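Local coordinates for protein ComZ (Thermus thermophilus, PDB 6QVI) that probably acts as a DNA receptor at the pilus tip during natural transformation, as a competence-associated pilin carrying a beta-solenoid domain, at residues Q226-G240 and C254-F268. Residues are numbered along the deposited sequence; the frame is centred on the assembly and turned at random.
Sequences QIGEPNNKVKGVFVG and CRNNKGVCTEAMGGF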
loop_
_atom_site.group_PDB
_atom_site.type_symbol
_atom_site.label_atom_id
_atom_site.label_comp_id
_atom_site.label_asym_id
_atom_site.label_seq_id
_atom_site.Cartn_x
_atom_site.Cartn_y
_atom_site.Cartn_z
ATOM N N GLN A 226 4.738 -22.529 -4.936
ATOM C CA GLN A 226 5.250 -21.740 -6.049
ATOM C C GLN A 226 5.268 -20.272 -5.620
ATOM O O GLN A 226 4.234 -19.594 -5.561
ATOM C CB GLN A 226 4.393 -22.012 -7.278
ATOM C CG GLN A 226 4.939 -21.576 -8.599
ATOM C CD GLN A 226 4.031 -22.027 -9.731
ATOM O OE1 GLN A 226 3.047 -22.746 -9.500
ATOM N NE2 GLN A 226 4.412 -21.703 -10.966
ATOM N N ILE A 227 6.456 -19.796 -5.284
ATOM C CA ILE A 227 6.679 -18.392 -4.978
ATOM C C ILE A 227 7.298 -17.846 -6.256
ATOM O O ILE A 227 8.487 -17.998 -6.508
ATOM C CB ILE A 227 7.562 -18.202 -3.750
ATOM C CG1 ILE A 227 6.820 -18.703 -2.504
ATOM C CG2 ILE A 227 7.910 -16.753 -3.589
ATOM C CD1 ILE A 227 7.705 -18.911 -1.293
ATOM N N GLY A 228 6.459 -17.276 -7.108
ATOM C CA GLY A 228 6.901 -16.794 -8.391
ATOM C C GLY A 228 6.959 -17.938 -9.382
ATOM O O GLY A 228 6.899 -19.122 -9.035
ATOM N N GLU A 229 7.107 -17.570 -10.648
ATOM C CA GLU A 229 7.231 -18.507 -11.743
ATOM C C GLU A 229 8.581 -18.314 -12.413
ATOM O O GLU A 229 9.128 -17.209 -12.381
ATOM C CB GLU A 229 6.113 -18.316 -12.774
ATOM C CG GLU A 229 4.780 -18.909 -12.360
ATOM C CD GLU A 229 3.640 -18.476 -13.259
ATOM O OE1 GLU A 229 3.550 -17.265 -13.557
ATOM O OE2 GLU A 229 2.857 -19.354 -13.696
ATOM N N PRO A 230 9.147 -19.369 -13.025
ATOM C CA PRO A 230 10.421 -19.200 -13.736
ATOM C C PRO A 230 10.420 -17.998 -14.662
ATOM O O PRO A 230 11.395 -17.231 -14.676
ATOM C CB PRO A 230 10.536 -20.520 -14.507
ATOM C CG PRO A 230 9.832 -21.511 -13.641
ATOM C CD PRO A 230 8.692 -20.773 -13.056
ATOM N N ASN A 231 9.321 -17.795 -15.395
ATOM C CA ASN A 231 9.140 -16.673 -16.311
ATOM C C ASN A 231 9.034 -15.355 -15.546
ATOM O O ASN A 231 9.963 -14.544 -15.546
ATOM C CB ASN A 231 7.890 -16.938 -17.178
ATOM C CG ASN A 231 7.526 -15.781 -18.118
ATOM O OD1 ASN A 231 7.657 -14.601 -17.781
ATOM N ND2 ASN A 231 7.028 -16.134 -19.306
ATOM N N ASN A 232 7.904 -15.124 -14.904
ATOM C CA ASN A 232 7.668 -13.895 -14.156
ATOM C C ASN A 232 7.703 -14.224 -12.668
ATOM O O ASN A 232 6.765 -14.839 -12.146
ATOM C CB ASN A 232 6.335 -13.283 -14.582
ATOM C CG ASN A 232 6.107 -11.932 -13.978
ATOM O OD1 ASN A 232 6.929 -11.444 -13.198
ATOM N ND2 ASN A 232 5.031 -11.274 -14.396
ATOM N N LYS A 233 8.765 -13.816 -11.978
ATOM C CA LYS A 233 8.911 -14.255 -10.601
ATOM C C LYS A 233 9.119 -13.092 -9.638
ATOM O O LYS A 233 9.452 -11.963 -10.009
ATOM C CB LYS A 233 10.056 -15.240 -10.428
ATOM C CG LYS A 233 11.438 -14.626 -10.358
ATOM C CD LYS A 233 12.460 -15.745 -10.582
ATOM C CE LYS A 233 13.910 -15.320 -10.504
ATOM N NZ LYS A 233 14.301 -14.208 -11.414
ATOM N N VAL A 234 9.001 -13.440 -8.362
ATOM C CA VAL A 234 8.816 -12.462 -7.325
ATOM C C VAL A 234 10.084 -11.658 -7.129
ATOM O O VAL A 234 11.211 -12.145 -7.327
ATOM C CB VAL A 234 8.341 -13.175 -6.050
ATOM C CG1 VAL A 234 9.499 -13.903 -5.336
ATOM C CG2 VAL A 234 7.648 -12.238 -5.160
ATOM N N LYS A 235 9.886 -10.407 -6.764
ATOM C CA LYS A 235 10.991 -9.451 -6.638
ATOM C C LYS A 235 11.569 -9.470 -5.228
ATOM O O LYS A 235 11.691 -8.448 -4.572
ATOM C CB LYS A 235 10.495 -8.042 -6.992
ATOM C CG LYS A 235 10.310 -7.762 -8.462
ATOM C CD LYS A 235 10.267 -6.262 -8.746
ATOM C CE LYS A 235 10.711 -5.525 -7.520
ATOM N NZ LYS A 235 10.998 -4.125 -7.968
ATOM N N GLY A 236 11.993 -10.646 -4.775
ATOM C CA GLY A 236 12.599 -10.720 -3.457
ATOM C C GLY A 236 11.831 -11.533 -2.421
ATOM O O GLY A 236 10.602 -11.577 -2.402
ATOM N N VAL A 237 12.590 -12.190 -1.552
ATOM C CA VAL A 237 12.058 -12.995 -0.459
ATOM C C VAL A 237 12.892 -12.608 0.761
ATOM O O VAL A 237 14.024 -13.066 0.927
ATOM C CB VAL A 237 12.130 -14.498 -0.737
ATOM C CG1 VAL A 237 11.656 -15.282 0.477
ATOM C CG2 VAL A 237 11.353 -14.855 -1.999
ATOM N N PHE A 238 12.384 -11.674 1.546
ATOM C CA PHE A 238 13.069 -11.127 2.715
ATOM C C PHE A 238 12.439 -11.627 4.017
ATOM O O PHE A 238 11.434 -11.076 4.484
ATOM C CB PHE A 238 13.042 -9.611 2.603
ATOM C CG PHE A 238 13.436 -9.134 1.249
ATOM C CD1 PHE A 238 12.515 -8.533 0.409
ATOM C CD2 PHE A 238 14.746 -9.345 0.793
ATOM C CE1 PHE A 238 12.901 -8.101 -0.853
ATOM C CE2 PHE A 238 15.150 -8.918 -0.466
ATOM C CZ PHE A 238 14.231 -8.295 -1.295
ATOM N N VAL A 239 13.083 -12.606 4.661
ATOM C CA VAL A 239 12.470 -13.287 5.800
ATOM C C VAL A 239 13.396 -13.270 7.003
ATOM O O VAL A 239 14.518 -13.786 6.926
ATOM C CB VAL A 239 12.096 -14.743 5.450
ATOM C CG1 VAL A 239 11.708 -15.532 6.712
ATOM C CG2 VAL A 239 10.984 -14.771 4.432
ATOM N N GLY A 240 12.897 -12.762 8.129
ATOM C CA GLY A 240 13.549 -12.915 9.429
ATOM C C GLY A 240 14.974 -12.367 9.491
ATOM O O GLY A 240 15.304 -11.317 8.932
ATOM N N CYS A 254 13.872 -23.399 -8.976
ATOM C CA CYS A 254 12.969 -22.510 -9.696
ATOM C C CYS A 254 12.505 -23.186 -10.984
ATOM O O CYS A 254 12.531 -22.617 -12.076
ATOM C CB CYS A 254 13.627 -21.161 -9.946
ATOM S SG CYS A 254 12.647 -20.032 -10.943
ATOM N N ARG A 255 12.085 -24.440 -10.855
ATOM C CA ARG A 255 11.465 -25.146 -11.962
ATOM C C ARG A 255 9.964 -24.852 -11.957
ATOM O O ARG A 255 9.412 -24.312 -10.997
ATOM C CB ARG A 255 11.773 -26.649 -11.885
ATOM C CG ARG A 255 10.709 -27.506 -11.205
ATOM C CD ARG A 255 11.236 -28.899 -10.949
ATOM N NE ARG A 255 12.623 -28.857 -10.511
ATOM C CZ ARG A 255 13.288 -29.906 -10.044
ATOM N NH1 ARG A 255 12.702 -31.091 -9.959
ATOM N NH2 ARG A 255 14.548 -29.768 -9.659
ATOM N N ASN A 256 9.306 -25.190 -13.060
ATOM C CA ASN A 256 7.947 -24.711 -13.289
ATOM C C ASN A 256 6.932 -25.433 -12.404
ATOM O O ASN A 256 6.872 -26.671 -12.398
ATOM C CB ASN A 256 7.587 -24.861 -14.759
ATOM C CG ASN A 256 7.043 -23.583 -15.336
ATOM O OD1 ASN A 256 6.116 -22.993 -14.776
ATOM N ND2 ASN A 256 7.629 -23.127 -16.441
ATOM N N ASN A 257 6.138 -24.654 -11.661
ATOM C CA ASN A 257 5.162 -25.212 -10.753
ATOM C C ASN A 257 5.908 -25.854 -9.557
ATOM O O ASN A 257 5.518 -26.872 -8.992
ATOM C CB ASN A 257 4.209 -26.150 -11.526
ATOM C CG ASN A 257 3.413 -27.149 -10.680
ATOM O OD1 ASN A 257 3.839 -28.303 -10.580
ATOM N ND2 ASN A 257 2.332 -26.708 -10.016
ATOM N N LYS A 258 7.019 -25.219 -9.164
ATOM C CA LYS A 258 7.711 -25.637 -7.944
ATOM C C LYS A 258 8.696 -24.557 -7.512
ATOM O O LYS A 258 9.093 -23.686 -8.299
ATOM C CB LYS A 258 8.451 -26.971 -8.125
ATOM C CG LYS A 258 8.613 -27.726 -6.817
ATOM C CD LYS A 258 9.547 -28.907 -6.985
ATOM C CE LYS A 258 9.062 -30.136 -6.208
ATOM N NZ LYS A 258 9.586 -30.190 -4.801
ATOM N N GLY A 259 9.051 -24.598 -6.222
ATOM C CA GLY A 259 10.239 -23.901 -5.734
ATOM C C GLY A 259 10.049 -22.413 -5.560
ATOM O O GLY A 259 8.977 -21.846 -5.814
ATOM N N VAL A 260 11.123 -21.752 -5.138
ATOM C CA VAL A 260 11.084 -20.312 -4.967
ATOM C C VAL A 260 11.856 -19.692 -6.134
ATOM O O VAL A 260 13.050 -19.949 -6.333
ATOM C CB VAL A 260 11.573 -19.875 -3.570
ATOM C CG1 VAL A 260 10.726 -20.525 -2.503
ATOM C CG2 VAL A 260 13.019 -20.220 -3.293
ATOM N N CYS A 261 11.130 -18.967 -6.987
ATOM C CA CYS A 261 11.686 -18.190 -8.085
ATOM C C CYS A 261 11.842 -16.755 -7.595
ATOM O O CYS A 261 10.873 -15.992 -7.528
ATOM C CB CYS A 261 10.773 -18.288 -9.295
ATOM S SG CYS A 261 10.791 -19.901 -10.011
ATOM N N THR A 262 13.067 -16.385 -7.244
ATOM C CA THR A 262 13.244 -15.080 -6.650
ATOM C C THR A 262 14.486 -14.441 -7.237
ATOM O O THR A 262 15.442 -15.114 -7.622
ATOM C CB THR A 262 13.314 -15.129 -5.102
ATOM O OG1 THR A 262 13.363 -13.790 -4.575
ATOM C CG2 THR A 262 14.530 -15.933 -4.592
ATOM N N GLU A 263 14.434 -13.119 -7.300
ATOM C CA GLU A 263 15.578 -12.305 -7.654
ATOM C C GLU A 263 16.508 -12.151 -6.465
ATOM O O GLU A 263 17.715 -12.387 -6.571
ATOM C CB GLU A 263 15.085 -10.935 -8.099
ATOM C CG GLU A 263 14.242 -10.951 -9.359
ATOM C CD GLU A 263 13.837 -9.548 -9.795
ATOM O OE1 GLU A 263 13.352 -9.395 -10.939
ATOM O OE2 GLU A 263 14.009 -8.600 -8.993
ATOM N N ALA A 264 15.966 -11.751 -5.326
ATOM C CA ALA A 264 16.747 -11.560 -4.122
ATOM C C ALA A 264 16.193 -12.434 -3.006
ATOM O O ALA A 264 14.989 -12.701 -2.941
ATOM C CB ALA A 264 16.732 -10.089 -3.692
ATOM N N MET A 265 17.076 -12.829 -2.096
ATOM C CA MET A 265 16.683 -13.716 -1.010
ATOM C C MET A 265 17.598 -13.468 0.185
ATOM O O MET A 265 18.745 -13.919 0.186
ATOM C CB MET A 265 16.757 -15.163 -1.455
ATOM C CG MET A 265 16.586 -16.097 -0.304
ATOM S SD MET A 265 16.016 -17.751 -0.699
ATOM C CE MET A 265 17.323 -18.665 0.160
ATOM N N GLY A 266 17.114 -12.696 1.160
ATOM C CA GLY A 266 17.804 -12.570 2.432
ATOM C C GLY A 266 16.894 -12.421 3.640
ATOM O O GLY A 266 15.758 -12.906 3.634
ATOM N N GLY A 267 17.300 -11.606 4.609
ATOM C CA GLY A 267 16.482 -11.386 5.778
ATOM C C GLY A 267 15.494 -10.280 5.519
ATOM O O GLY A 267 15.373 -9.771 4.408
ATOM N N PHE A 268 14.731 -9.947 6.553
ATOM C CA PHE A 268 13.747 -8.879 6.445
ATOM C C PHE A 268 14.481 -7.595 6.086
ATOM O O PHE A 268 15.464 -7.221 6.748
ATOM C CB PHE A 268 13.002 -8.735 7.767
ATOM C CG PHE A 268 11.931 -7.676 7.771
ATOM C CD1 PHE A 268 10.705 -7.852 7.115
ATOM C CD2 PHE A 268 12.138 -6.506 8.471
ATOM C CE1 PHE A 268 9.716 -6.864 7.191
ATOM C CE2 PHE A 268 11.171 -5.513 8.522
ATOM C CZ PHE A 268 9.971 -5.680 7.885
#
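Ile-227 bridges Val-260, and Val-237 bridges Met-265, a worked example of how successive solenoid turns stack in register. Ile-227 N donates to Gly-259 O, and Cys-261 N returns a 2.9 Å bond to Ile-227 O. Farther along, where residues 237-238 pair in parallel with 265-266, Val-237 N bonds to Ala-264 O at 2.8 Å and Val-239 N reaches Gly-266 O at 2.9 Å. Just beyond, Phe-268 N gives Gly-240 O a nearly straight bond (171° at the hydrogen).

Apolar side chains add to the pairing. Ile-227 CD1 and Val-260 CG1 meet at 3.6 Å, the two side chains side by side and pointing alike, with Val-221 touching both. With CG anti to its carbonyl carbon (chi1 -47°), Phe-238 brings CE2 to 3.8 Å from Ala-264 CB.

The Cys-254–Cys-261 disulfide packs against Pro-230, while the aliphatic chain of Lys-233 lies along Cys-261 and continues toward Thr-262 O. Replacing Lys-233 by an alanine takes away that chain and its ammonium, which would probably leave Cys-261 less covered and the carboxylate of Glu-263 less well balanced by nearby positive charge. The arrangement, with aliphatic side chains aligned inside, is consistent with stacked turns of the beta-solenoid domain.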